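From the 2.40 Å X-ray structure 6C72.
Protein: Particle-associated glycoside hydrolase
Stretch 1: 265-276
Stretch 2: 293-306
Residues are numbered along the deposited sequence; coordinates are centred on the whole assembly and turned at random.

Stretch 1 265-276: LDARRNTAALVY
Stretch 2, residues 293-306: ELTWVYLFDIEPNP

Two neighbouring segments of one chain lie side by side in the same direction, joined by a short parallel β-pairing and, before it, by loop hydrogen bonds and an arginine clamp. Together they bury 957 Å². The strands, 272-275 and 300-302, approach to 4.7 Å with 3° between their directions.

In register, Ala273 faces Asp301 and Leu274 faces Ile302, each with CA atoms 4.7 Å apart. Backbone angles are extended: phi/psi is -142/135 at Ala273, -107/121 at Leu274, -128/109 at Asp301 and -94/98 at Ile302. Asp301 N donates to Ala272 O (3.2 Å), Leu274 N to Asp301 O (3.0 Å) and Glu303 N to Leu274 O (3.0 Å).

Leu274 (m, chi2 t), Ile302 (m, chi2 t), Ala272 and Phe300 (t, chi2 88°) share one face. Leu274 CB lies 4.2 Å from Ile302 CG1, and Leu274 CG 4.2 Å from Phe300 CZ. These apolar side chains suit the buried setting. Small Ala273 and Asp301 (t) point to the other face. There a water accepts from Asn270 ND2 (3.3 Å) and donates to Asp301 OD2 (3.2 Å), linking the two polar side chains.

Before the strands, Thr271 (p) grips Leu299 O twice, through N (3.0 Å) and OG1 (2.7 Å). Arg269 O accepts from both Val297 N (2.9 Å) and Tyr298 N (3.0 Å). Arg269 has phi/psi -114/-77 and Val297 -105/-64, so neither is extended here.

Arg268 loses 100 Å² to the other stretch. Its CB points away overall, but chi1 to chi3 are all m and fold the guanidinium back. Arg268 NE donates to Thr295 O (2.8 Å) and Arg268 NH2 to Thr295 OG1 (3.2 Å), with Thr295 in p. Leu294 CA covers one guanidinium face. Trp296 CA also makes a CA-H...O contact to Arg268 O (3.2 Å).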

ATOM      1  N   LEU A 265      12.781 -19.244  13.689  1.00 27.85           N
ATOM      2  CA  LEU A 265      13.750 -19.050  14.758  1.00 29.01           C
ATOM      3  C   LEU A 265      15.110 -19.587  14.344  1.00 29.79           C
ATOM      4  O   LEU A 265      15.445 -19.567  13.155  1.00 29.64           O
ATOM      5  CB  LEU A 265      13.270 -19.714  16.050  1.00 29.06           C
ATOM      6  CG  LEU A 265      11.850 -19.354  16.490  1.00 28.62           C
ATOM      7  CD1 LEU A 265      11.465 -20.119  17.772  1.00 28.80           C
ATOM      8  CD2 LEU A 265      11.685 -17.855  16.698  1.00 29.09           C
ATOM      9  N   ASP A 266      15.873 -20.098  15.311  1.00 28.40           N
ATOM     10  CA  ASP A 266      17.277 -20.392  15.080  1.00 29.84           C
ATOM     11  C   ASP A 266      17.448 -21.414  13.965  1.00 29.18           C
ATOM     12  O   ASP A 266      16.714 -22.405  13.881  1.00 27.81           O
ATOM     13  CB  ASP A 266      17.934 -20.915  16.356  1.00 30.89           C
ATOM     14  CG  ASP A 266      17.268 -22.183  16.875  1.00 29.71           C
ATOM     15  OD1 ASP A 266      16.104 -22.103  17.324  1.00 28.71           O
ATOM     16  OD2 ASP A 266      17.890 -23.272  16.801  1.00 29.87           O
ATOM     17  N   ALA A 267      18.417 -21.141  13.099  1.00 29.66           N
ATOM     18  CA  ALA A 267      18.844 -22.056  12.057  1.00 29.21           C
ATOM     19  C   ALA A 267      20.327 -21.810  11.826  1.00 30.95           C
ATOM     20  O   ALA A 267      20.824 -20.704  12.057  1.00 32.06           O
ATOM     21  CB  ALA A 267      18.037 -21.866  10.769  1.00 27.70           C
ATOM     22  N   ARG A 268      21.035 -22.851  11.382  1.00 29.62           N
ATOM     23  CA  ARG A 268      22.491 -22.778  11.294  1.00 30.87           C
ATOM     24  C   ARG A 268      22.987 -22.008  10.082  1.00 30.66           C
ATOM     25  O   ARG A 268      24.187 -21.700  10.022  1.00 31.49           O
ATOM     26  CB  ARG A 268      23.102 -24.178  11.278  1.00 30.73           C
ATOM     27  CG  ARG A 268      22.664 -25.078  12.438  1.00 30.80           C
ATOM     28  CD  ARG A 268      22.940 -24.451  13.799  1.00 31.76           C
ATOM     29  NE  ARG A 268      24.349 -24.114  13.992  1.00 33.26           N
ATOM     30  CZ  ARG A 268      25.276 -25.003  14.330  1.00 33.65           C
ATOM     31  NH1 ARG A 268      24.940 -26.275  14.493  1.00 33.88           N
ATOM     32  NH2 ARG A 268      26.538 -24.636  14.504  1.00 34.86           N
ATOM     33  N   ARG A 269      22.115 -21.692   9.122  1.00 34.62           N
ATOM     34  CA  ARG A 269      22.515 -20.820   8.023  1.00 34.23           C
ATOM     35  C   ARG A 269      21.740 -19.507   8.104  1.00 33.65           C
ATOM     36  O   ARG A 269      22.298 -18.500   8.536  1.00 34.20           O
ATOM     37  CB  ARG A 269      22.328 -21.509   6.664  1.00 33.30           C
ATOM     38  CG  ARG A 269      23.045 -20.778   5.519  1.00 33.24           C
ATOM     39  CD  ARG A 269      23.247 -21.644   4.278  1.00 32.85           C
ATOM     40  NE  ARG A 269      21.988 -21.950   3.598  1.00 31.75           N
ATOM     41  CZ  ARG A 269      21.874 -22.751   2.540  1.00 31.33           C
ATOM     42  NH1 ARG A 269      22.951 -23.340   2.009  1.00 31.85           N
ATOM     43  NH2 ARG A 269      20.676 -22.965   2.007  1.00 30.47           N
ATOM     44  N   ASN A 270      20.471 -19.504   7.694  1.00 33.51           N
ATOM     45  CA  ASN A 270      19.577 -18.363   7.839  1.00 32.85           C
ATOM     46  C   ASN A 270      18.276 -18.830   8.466  1.00 32.45           C
ATOM     47  O   ASN A 270      17.887 -19.988   8.309  1.00 32.07           O
ATOM     48  CB  ASN A 270      19.267 -17.705   6.478  1.00 31.98           C
ATOM     49  CG  ASN A 270      20.505 -17.517   5.626  1.00 32.39           C
ATOM     50  OD1 ASN A 270      21.333 -16.655   5.911  1.00 33.02           O
ATOM     51  ND2 ASN A 270      20.652 -18.336   4.599  1.00 32.15           N
ATOM     52  N   THR A 271      17.582 -17.934   9.167  1.00 33.72           N
ATOM     53  CA  THR A 271      16.264 -18.315   9.659  1.00 32.78           C
ATOM     54  C   THR A 271      15.339 -18.640   8.498  1.00 31.07           C
ATOM     55  O   THR A 271      14.467 -19.505   8.615  1.00 30.01           O
ATOM     56  CB  THR A 271      15.639 -17.218  10.525  1.00 32.65           C
ATOM     57  OG1 THR A 271      15.374 -16.058   9.727  1.00 32.27           O
ATOM     58  CG2 THR A 271      16.524 -16.859  11.717  1.00 33.85           C
ATOM     59  N   ALA A 272      15.494 -17.934   7.383  1.00 29.10           N
ATOM     60  CA  ALA A 272      14.662 -18.132   6.207  1.00 27.75           C
ATOM     61  C   ALA A 272      15.385 -17.553   4.997  1.00 28.24           C
ATOM     62  O   ALA A 272      16.173 -16.613   5.128  1.00 29.24           O
ATOM     63  CB  ALA A 272      13.289 -17.470   6.372  1.00 26.84           C
ATOM     64  N   ALA A 273      15.097 -18.103   3.816  1.00 27.36           N
ATOM     65  CA  ALA A 273      15.748 -17.626   2.605  1.00 27.92           C
ATOM     66  C   ALA A 273      14.760 -17.625   1.453  1.00 26.94           C
ATOM     67  O   ALA A 273      13.998 -18.582   1.277  1.00 26.46           O
ATOM     68  CB  ALA A 273      16.974 -18.476   2.243  1.00 29.30           C
ATOM     69  N   LEU A 274      14.762 -16.531   0.696  1.00 29.49           N
ATOM     70  CA  LEU A 274      14.057 -16.432  -0.572  1.00 29.05           C
ATOM     71  C   LEU A 274      15.113 -16.468  -1.662  1.00 29.80           C
ATOM     72  O   LEU A 274      15.995 -15.603  -1.698  1.00 30.19           O
ATOM     73  CB  LEU A 274      13.231 -15.147  -0.664  1.00 28.51           C
ATOM     74  CG  LEU A 274      12.271 -14.832   0.488  1.00 28.06           C
ATOM     75  CD1 LEU A 274      11.342 -13.697   0.091  1.00 27.94           C
ATOM     76  CD2 LEU A 274      11.475 -16.061   0.866  1.00 27.82           C
ATOM     77  N   VAL A 275      15.012 -17.447  -2.560  1.00 27.39           N
ATOM     78  CA  VAL A 275      16.039 -17.706  -3.556  1.00 28.04           C
ATOM     79  C   VAL A 275      15.522 -17.525  -4.980  1.00 27.86           C
ATOM     80  O   VAL A 275      16.227 -16.974  -5.834  1.00 28.02           O
ATOM     81  CB  VAL A 275      16.622 -19.119  -3.365  1.00 28.68           C
ATOM     82  CG1 VAL A 275      17.660 -19.428  -4.408  1.00 29.03           C
ATOM     83  CG2 VAL A 275      17.194 -19.253  -1.957  1.00 28.99           C
ATOM     84  N   TYR A 276      14.282 -17.938  -5.251  1.00 28.69           N
ATOM     85  CA  TYR A 276      13.726 -17.841  -6.602  1.00 28.81           C
ATOM     86  C   TYR A 276      12.204 -17.862  -6.449  1.00 28.70           C
ATOM     87  O   TYR A 276      11.616 -18.937  -6.302  1.00 29.10           O
ATOM     88  CB  TYR A 276      14.231 -18.983  -7.471  1.00 29.41           C
ATOM     89  CG  TYR A 276      13.889 -18.960  -8.959  1.00 29.62           C
ATOM     90  CD1 TYR A 276      13.123 -17.948  -9.530  1.00 29.45           C
ATOM     91  CD2 TYR A 276      14.337 -19.988  -9.787  1.00 30.04           C
ATOM     92  CE1 TYR A 276      12.820 -17.964 -10.878  1.00 29.79           C
ATOM     93  CE2 TYR A 276      14.040 -20.022 -11.131  1.00 30.26           C
ATOM     94  CZ  TYR A 276      13.285 -19.016 -11.680  1.00 30.30           C
ATOM     95  OH  TYR A 276      13.008 -19.066 -13.036  1.00 31.00           O
ATOM     96  N   GLU A 293      25.149 -19.834  20.681  1.00 44.94           N
ATOM     97  CA  GLU A 293      26.005 -21.011  20.670  1.00 45.29           C
ATOM     98  C   GLU A 293      25.818 -21.842  19.407  1.00 45.33           C
ATOM     99  O   GLU A 293      26.744 -22.554  19.004  1.00 45.92           O
ATOM    100  CB  GLU A 293      25.735 -21.865  21.913  1.00 44.70           C
ATOM    101  CG  GLU A 293      24.349 -22.519  21.948  1.00 43.80           C
ATOM    102  CD  GLU A 293      23.199 -21.578  22.366  1.00 43.28           C
ATOM    103  OE1 GLU A 293      23.410 -20.358  22.563  1.00 43.60           O
ATOM    104  OE2 GLU A 293      22.063 -22.086  22.512  1.00 42.61           O
ATOM    105  N   LEU A 294      24.658 -21.743  18.758  1.00 28.37           N
ATOM    106  CA  LEU A 294      24.406 -22.424  17.489  1.00 28.35           C
ATOM    107  C   LEU A 294      24.766 -21.450  16.379  1.00 27.76           C
ATOM    108  O   LEU A 294      23.920 -20.713  15.859  1.00 27.00           O
ATOM    109  CB  LEU A 294      22.953 -22.862  17.407  1.00 28.10           C
ATOM    110  CG  LEU A 294      22.485 -23.838  18.489  1.00 28.81           C
ATOM    111  CD1 LEU A 294      20.963 -23.985  18.372  1.00 28.51           C
ATOM    112  CD2 LEU A 294      23.181 -25.195  18.327  1.00 29.79           C
ATOM    113  N   THR A 295      26.039 -21.476  15.993  1.00 31.73           N
ATOM    114  CA  THR A 295      26.572 -20.479  15.070  1.00 32.55           C
ATOM    115  C   THR A 295      25.849 -20.534  13.724  1.00 32.23           C
ATOM    116  O   THR A 295      25.449 -21.601  13.250  1.00 31.95           O
ATOM    117  CB  THR A 295      28.072 -20.697  14.900  1.00 33.80           C
ATOM    118  OG1 THR A 295      28.311 -22.032  14.427  1.00 33.89           O
ATOM    119  CG2 THR A 295      28.762 -20.516  16.249  1.00 33.94           C
ATOM    120  N   TRP A 296      25.698 -19.367  13.100  1.00 30.09           N
ATOM    121  CA  TRP A 296      24.891 -19.238  11.892  1.00 29.56           C
ATOM    122  C   TRP A 296      25.527 -18.207  10.949  1.00 30.33           C
ATOM    123  O   TRP A 296      26.566 -17.610  11.247  1.00 31.29           O
ATOM    124  CB  TRP A 296      23.442 -18.877  12.246  1.00 28.14           C
ATOM    125  CG  TRP A 296      23.326 -17.793  13.283  1.00 27.79           C
ATOM    126  CD1 TRP A 296      23.320 -17.940  14.642  1.00 27.73           C
ATOM    127  CD2 TRP A 296      23.275 -16.380  13.030  1.00 27.57           C
ATOM    128  NE1 TRP A 296      23.219 -16.706  15.251  1.00 27.56           N
ATOM    129  CE2 TRP A 296      23.195 -15.733  14.285  1.00 27.43           C
ATOM    130  CE3 TRP A 296      23.260 -15.606  11.867  1.00 27.52           C
ATOM    131  CZ2 TRP A 296      23.107 -14.344  14.408  1.00 27.26           C
ATOM    132  CZ3 TRP A 296      23.169 -14.229  11.991  1.00 27.22           C
ATOM    133  CH2 TRP A 296      23.103 -13.609  13.253  1.00 27.13           C
ATOM    134  N   VAL A 297      24.896 -18.000   9.793  1.00 25.88           N
ATOM    135  CA  VAL A 297      25.507 -17.201   8.728  1.00 25.98           C
ATOM    136  C   VAL A 297      24.866 -15.820   8.641  1.00 25.28           C
ATOM    137  O   VAL A 297      25.534 -14.801   8.860  1.00 25.35           O
ATOM    138  CB  VAL A 297      25.421 -17.934   7.375  1.00 26.28           C
ATOM    139  CG1 VAL A 297      26.197 -17.167   6.295  1.00 26.62           C
ATOM    140  CG2 VAL A 297      25.919 -19.384   7.520  1.00 27.04           C
ATOM    141  N   TYR A 298      23.578 -15.767   8.310  1.00 27.42           N
ATOM    142  CA  TYR A 298      22.845 -14.511   8.254  1.00 26.18           C
ATOM    143  C   TYR A 298      21.523 -14.654   8.998  1.00 24.72           C
ATOM    144  O   TYR A 298      21.134 -15.742   9.430  1.00 24.60           O
ATOM    145  CB  TYR A 298      22.557 -14.067   6.817  1.00 25.98           C
ATOM    146  CG  TYR A 298      23.741 -14.049   5.876  1.00 27.71           C
ATOM    147  CD1 TYR A 298      24.867 -13.293   6.164  1.00 28.78           C
ATOM    148  CD2 TYR A 298      23.703 -14.745   4.662  1.00 28.44           C
ATOM    149  CE1 TYR A 298      25.945 -13.257   5.302  1.00 30.27           C
ATOM    150  CE2 TYR A 298      24.776 -14.703   3.774  1.00 29.96           C
ATOM    151  CZ  TYR A 298      25.890 -13.955   4.108  1.00 30.52           C
ATOM    152  OH  TYR A 298      26.961 -13.893   3.257  1.00 31.10           O
ATOM    153  N   LEU A 299      20.813 -13.537   9.113  1.00 30.00           N
ATOM    154  CA  LEU A 299      19.513 -13.549   9.766  1.00 29.12           C
ATOM    155  C   LEU A 299      18.399 -13.905   8.784  1.00 28.50           C
ATOM    156  O   LEU A 299      17.706 -14.913   8.959  1.00 28.33           O
ATOM    157  CB  LEU A 299      19.268 -12.192  10.436  1.00 29.00           C
ATOM    158  CG  LEU A 299      17.959 -11.979  11.188  1.00 28.67           C
ATOM    159  CD1 LEU A 299      17.694 -13.071  12.237  1.00 28.72           C
ATOM    160  CD2 LEU A 299      18.005 -10.605  11.853  1.00 29.14           C
ATOM    161  N   PHE A 300      18.232 -13.103   7.739  1.00 34.00           N
ATOM    162  CA  PHE A 300      17.191 -13.294   6.739  1.00 33.59           C
ATOM    163  C   PHE A 300      17.814 -12.992   5.386  1.00 33.83           C
ATOM    164  O   PHE A 300      18.458 -11.953   5.224  1.00 33.95           O
ATOM    165  CB  PHE A 300      15.988 -12.387   7.017  1.00 33.33           C
ATOM    166  CG  PHE A 300      14.939 -12.428   5.950  1.00 33.25           C
ATOM    167  CD1 PHE A 300      13.926 -13.362   5.988  1.00 33.30           C
ATOM    168  CD2 PHE A 300      14.973 -11.533   4.895  1.00 33.25           C
ATOM    169  CE1 PHE A 300      12.974 -13.399   4.997  1.00 33.49           C
ATOM    170  CE2 PHE A 300      14.020 -11.572   3.899  1.00 33.34           C
ATOM    171  CZ  PHE A 300      13.022 -12.497   3.957  1.00 33.51           C
ATOM    172  N   ASP A 301      17.680 -13.907   4.430  1.00 25.38           N
ATOM    173  CA  ASP A 301      18.514 -13.853   3.230  1.00 26.04           C
ATOM    174  C   ASP A 301      17.646 -13.917   1.977  1.00 25.82           C
ATOM    175  O   ASP A 301      17.088 -14.968   1.656  1.00 26.02           O
ATOM    176  CB  ASP A 301      19.533 -14.996   3.247  1.00 27.32           C
ATOM    177  CG  ASP A 301      20.710 -14.759   2.307  1.00 28.57           C
ATOM    178  OD1 ASP A 301      20.875 -13.629   1.800  1.00 28.07           O
ATOM    179  OD2 ASP A 301      21.487 -15.710   2.083  1.00 30.21           O
ATOM    180  N   ILE A 302      17.553 -12.800   1.255  1.00 27.79           N
ATOM    181  CA  ILE A 302      17.054 -12.813  -0.119  1.00 27.87           C
ATOM    182  C   ILE A 302      18.286 -12.916  -1.009  1.00 28.68           C
ATOM    183  O   ILE A 302      18.958 -11.916  -1.264  1.00 28.63           O
ATOM    184  CB  ILE A 302      16.233 -11.570  -0.452  1.00 27.34           C
ATOM    185  CG1 ILE A 302      14.998 -11.485   0.435  1.00 27.00           C
ATOM    186  CG2 ILE A 302      15.851 -11.580  -1.917  1.00 27.56           C
ATOM    187  CD1 ILE A 302      14.175 -10.236   0.197  1.00 27.00           C
ATOM    188  N   GLU A 303      18.604 -14.125  -1.464  1.00 29.70           N
ATOM    189  CA  GLU A 303      19.836 -14.348  -2.220  1.00 30.70           C
ATOM    190  C   GLU A 303      19.634 -15.355  -3.343  1.00 31.35           C
ATOM    191  O   GLU A 303      19.838 -16.563  -3.165  1.00 32.26           O
ATOM    192  CB  GLU A 303      20.970 -14.795  -1.301  1.00 31.68           C
ATOM    193  CG  GLU A 303      22.292 -14.905  -2.006  1.00 32.63           C
ATOM    194  CD  GLU A 303      23.464 -15.103  -1.060  1.00 33.67           C
ATOM    195  OE1 GLU A 303      23.261 -15.532   0.100  1.00 34.04           O
ATOM    196  OE2 GLU A 303      24.611 -14.839  -1.479  1.00 34.26           O
ATOM    197  N   PRO A 304      19.276 -14.884  -4.536  1.00 28.47           N
ATOM    198  CA  PRO A 304      19.373 -15.739  -5.730  1.00 29.01           C
ATOM    199  C   PRO A 304      20.791 -16.267  -5.905  1.00 29.87           C
ATOM    200  O   PRO A 304      21.773 -15.552  -5.678  1.00 30.04           O
ATOM    201  CB  PRO A 304      18.986 -14.794  -6.874  1.00 28.46           C
ATOM    202  CG  PRO A 304      18.104 -13.769  -6.225  1.00 27.61           C
ATOM    203  CD  PRO A 304      18.648 -13.580  -4.825  1.00 27.52           C
ATOM    204  N   ASN A 305      20.894 -17.531  -6.310  1.00 31.64           N
ATOM    205  CA  ASN A 305      22.206 -18.126  -6.487  1.00 32.45           C
ATOM    206  C   ASN A 305      22.926 -17.473  -7.664  1.00 32.54           C
ATOM    207  O   ASN A 305      22.321 -17.265  -8.722  1.00 32.15           O
ATOM    208  CB  ASN A 305      22.080 -19.628  -6.716  1.00 32.69           C
ATOM    209  CG  ASN A 305      21.664 -20.375  -5.466  1.00 32.68           C
ATOM    210  OD1 ASN A 305      22.477 -20.606  -4.567  1.00 33.26           O
ATOM    211  ND2 ASN A 305      20.396 -20.760  -5.399  1.00 31.95           N
ATOM    212  N   PRO A 306      24.214 -17.147  -7.517  1.00 33.20           N
ATOM    213  CA  PRO A 306      24.954 -16.551  -8.638  1.00 33.42           C
ATOM    214  C   PRO A 306      24.942 -17.482  -9.832  1.00 33.68           C
ATOM    215  O   PRO A 306      24.881 -18.703  -9.687  1.00 33.92           O
ATOM    216  CB  PRO A 306      26.378 -16.384  -8.090  1.00 34.25           C
ATOM    217  CG  PRO A 306      26.222 -16.424  -6.596  1.00 34.20           C
ATOM    218  CD  PRO A 306      25.053 -17.323  -6.320  1.00 33.81           C
TER
HETATM  219  O   HOH W   1      21.375 -21.058  15.072  1.00 34.11           O
HETATM  220  O   HOH W   2      22.664 -18.635   2.025  1.00 48.58           O